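Local coordinates for protein agrin (Gallus gallus, PDB 1PZ9) that probably organises acetylcholine receptor clusters at the neuromuscular junction, here represented by a laminin G domain of this large secreted proteoglycan, at residues E13-D18 against H184-A189. Residues are numbered along the deposited sequence; the frame is centred on the assembly and turned at random.
Sequences EAIAFD and HLVEDA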
loop_
_atom_site.group_PDB
_atom_site.type_symbol
_atom_site.label_atom_id
_atom_site.label_comp_id
_atom_site.label_asym_id
_atom_site.label_seq_id
_atom_site.Cartn_x
_atom_site.Cartn_y
_atom_site.Cartn_z
ATOM N N GLU A 13 -16.293 -8.103 -3.481
ATOM C CA GLU A 13 -16.805 -7.057 -2.612
ATOM C C GLU A 13 -15.843 -5.897 -2.585
ATOM O O GLU A 13 -14.918 -5.889 -1.804
ATOM C CB GLU A 13 -16.980 -7.602 -1.192
ATOM C CG GLU A 13 -17.504 -6.587 -0.198
ATOM C CD GLU A 13 -17.783 -7.200 1.144
ATOM O OE1 GLU A 13 -18.231 -6.468 2.062
ATOM O OE2 GLU A 13 -17.554 -8.420 1.264
ATOM N N ALA A 14 -16.044 -4.921 -3.456
ATOM C CA ALA A 14 -15.154 -3.773 -3.507
ATOM C C ALA A 14 -15.646 -2.712 -2.579
ATOM O O ALA A 14 -16.823 -2.411 -2.590
ATOM C CB ALA A 14 -15.087 -3.230 -4.907
ATOM N N ILE A 15 -14.737 -2.140 -1.793
ATOM C CA ILE A 15 -15.088 -1.052 -0.900
ATOM C C ILE A 15 -14.645 0.280 -1.536
ATOM O O ILE A 15 -13.687 0.340 -2.313
ATOM C CB ILE A 15 -14.439 -1.233 0.466
ATOM C CG1 ILE A 15 -14.511 -2.701 0.944
ATOM C CG2 ILE A 15 -15.113 -0.336 1.469
ATOM C CD1 ILE A 15 -15.885 -3.228 1.236
ATOM N N ALA A 16 -15.361 1.353 -1.241
ATOM C CA ALA A 16 -15.017 2.644 -1.810
ATOM C C ALA A 16 -14.324 3.568 -0.808
ATOM O O ALA A 16 -14.499 3.434 0.406
ATOM C CB ALA A 16 -16.256 3.304 -2.357
ATOM N N PHE A 17 -13.561 4.521 -1.335
ATOM C CA PHE A 17 -12.795 5.429 -0.515
ATOM C C PHE A 17 -13.086 6.845 -0.936
ATOM O O PHE A 17 -12.820 7.194 -2.073
ATOM C CB PHE A 17 -11.308 5.114 -0.662
ATOM C CG PHE A 17 -10.927 3.828 -0.027
ATOM C CD1 PHE A 17 -10.842 3.731 1.342
ATOM C CD2 PHE A 17 -10.707 2.700 -0.797
ATOM C CE1 PHE A 17 -10.513 2.536 1.949
ATOM C CE2 PHE A 17 -10.382 1.495 -0.203
ATOM C CZ PHE A 17 -10.290 1.403 1.181
ATOM N N ASP A 18 -13.629 7.652 -0.019
ATOM C CA ASP A 18 -14.053 9.026 -0.316
ATOM C C ASP A 18 -13.044 10.151 -0.055
ATOM O O ASP A 18 -13.294 11.278 -0.432
ATOM C CB ASP A 18 -15.338 9.339 0.439
ATOM C CG ASP A 18 -15.120 9.519 1.923
ATOM O OD1 ASP A 18 -16.119 9.667 2.662
ATOM O OD2 ASP A 18 -13.994 9.530 2.448
ATOM N N HIS A 184 -9.621 -9.273 4.332
ATOM C CA HIS A 184 -11.037 -8.999 4.358
ATOM C C HIS A 184 -11.179 -7.563 4.808
ATOM O O HIS A 184 -11.126 -7.276 5.986
ATOM C CB HIS A 184 -11.715 -9.940 5.322
ATOM C CG HIS A 184 -11.399 -11.379 5.065
ATOM N ND1 HIS A 184 -11.107 -12.272 6.074
ATOM C CD2 HIS A 184 -11.315 -12.078 3.910
ATOM C CE1 HIS A 184 -10.867 -13.460 5.545
ATOM N NE2 HIS A 184 -10.987 -13.369 4.233
ATOM N N LEU A 185 -11.322 -6.651 3.863
ATOM C CA LEU A 185 -11.424 -5.235 4.192
ATOM C C LEU A 185 -12.285 -4.897 5.433
ATOM O O LEU A 185 -11.807 -4.301 6.382
ATOM C CB LEU A 185 -11.909 -4.449 2.970
ATOM C CG LEU A 185 -11.022 -4.645 1.746
ATOM C CD1 LEU A 185 -11.633 -4.014 0.527
ATOM C CD2 LEU A 185 -9.646 -4.082 2.007
ATOM N N VAL A 186 -13.551 -5.261 5.413
ATOM C CA VAL A 186 -14.442 -4.928 6.501
ATOM C C VAL A 186 -13.987 -5.620 7.784
ATOM O O VAL A 186 -13.423 -5.012 8.704
ATOM C CB VAL A 186 -15.906 -5.359 6.159
ATOM C CG1 VAL A 186 -16.815 -5.236 7.350
ATOM C CG2 VAL A 186 -16.461 -4.556 5.014
ATOM N N GLU A 187 -14.254 -6.920 7.810
ATOM C CA GLU A 187 -14.004 -7.803 8.938
ATOM C C GLU A 187 -12.604 -7.769 9.578
ATOM O O GLU A 187 -12.463 -8.057 10.739
ATOM C CB GLU A 187 -14.343 -9.191 8.462
ATOM C CG GLU A 187 -15.788 -9.324 8.009
ATOM C CD GLU A 187 -16.735 -9.570 9.163
ATOM O OE1 GLU A 187 -17.954 -9.712 8.882
ATOM O OE2 GLU A 187 -16.268 -9.649 10.338
ATOM N N ASP A 188 -11.581 -7.387 8.839
ATOM C CA ASP A 188 -10.227 -7.290 9.377
ATOM C C ASP A 188 -9.852 -5.879 9.824
ATOM O O ASP A 188 -8.906 -5.692 10.580
ATOM C CB ASP A 188 -9.239 -7.747 8.318
ATOM C CG ASP A 188 -9.241 -9.227 8.154
ATOM O OD1 ASP A 188 -8.801 -9.736 7.097
ATOM O OD2 ASP A 188 -9.670 -9.952 9.054
ATOM N N ALA A 189 -10.566 -4.885 9.314
ATOM C CA ALA A 189 -10.343 -3.509 9.717
ATOM C C ALA A 189 -10.350 -3.395 11.225
ATOM O O ALA A 189 -11.247 -3.920 11.883
ATOM C CB ALA A 189 -11.416 -2.621 9.136
#
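Ile15 and Leu185 form the buried centre of this contact, where the short strand 15-18 meets the single-turn helix 185-188. The two side chains run past each other in opposite directions, with CG1 of Ile15 lying 3.7 Å from CB of Leu185. With chi1 at -42°, Ile15 turns CG1 away from its own carbonyl carbon and sends the chain, ending in CD1, out to the helix. There CD1 also meets CG2 of Val186 at 4.0 Å, the two side chains crossing at about a right angle. Branched aliphatic residues suit this buried place, since no hydrogen bond joins the two segments and the contact between them is mainly apolar.

The other flank is looser and faces solvent. Glu13, exposed and fully extended, crosses Val186 at about a right angle, and its OE1 comes within 3.9 Å of CG2 of Val186, a van der Waals approach with no bond in it; a charged residue suits this exposed rim, where its carboxylate can meet water. The helical turn is held from within: His184 sits at its N-cap, and its backbone N donates to Asp188 OD1 at 2.9 Å, reaching the carboxylate from above its plane.

In the jelly-roll-like sandwich of a laminin G domain, strand 15-18 pairs antiparallel with strand 172-178, whose Val176 also touches Leu185. Met23, on strand 23-25 of the other sheet, packs on Ile15 and Phe17, while Tyr25 OH hydrogen-bonds to Leu185 O. The helix thus lies against elements of both sheets, beside the chain's first strand.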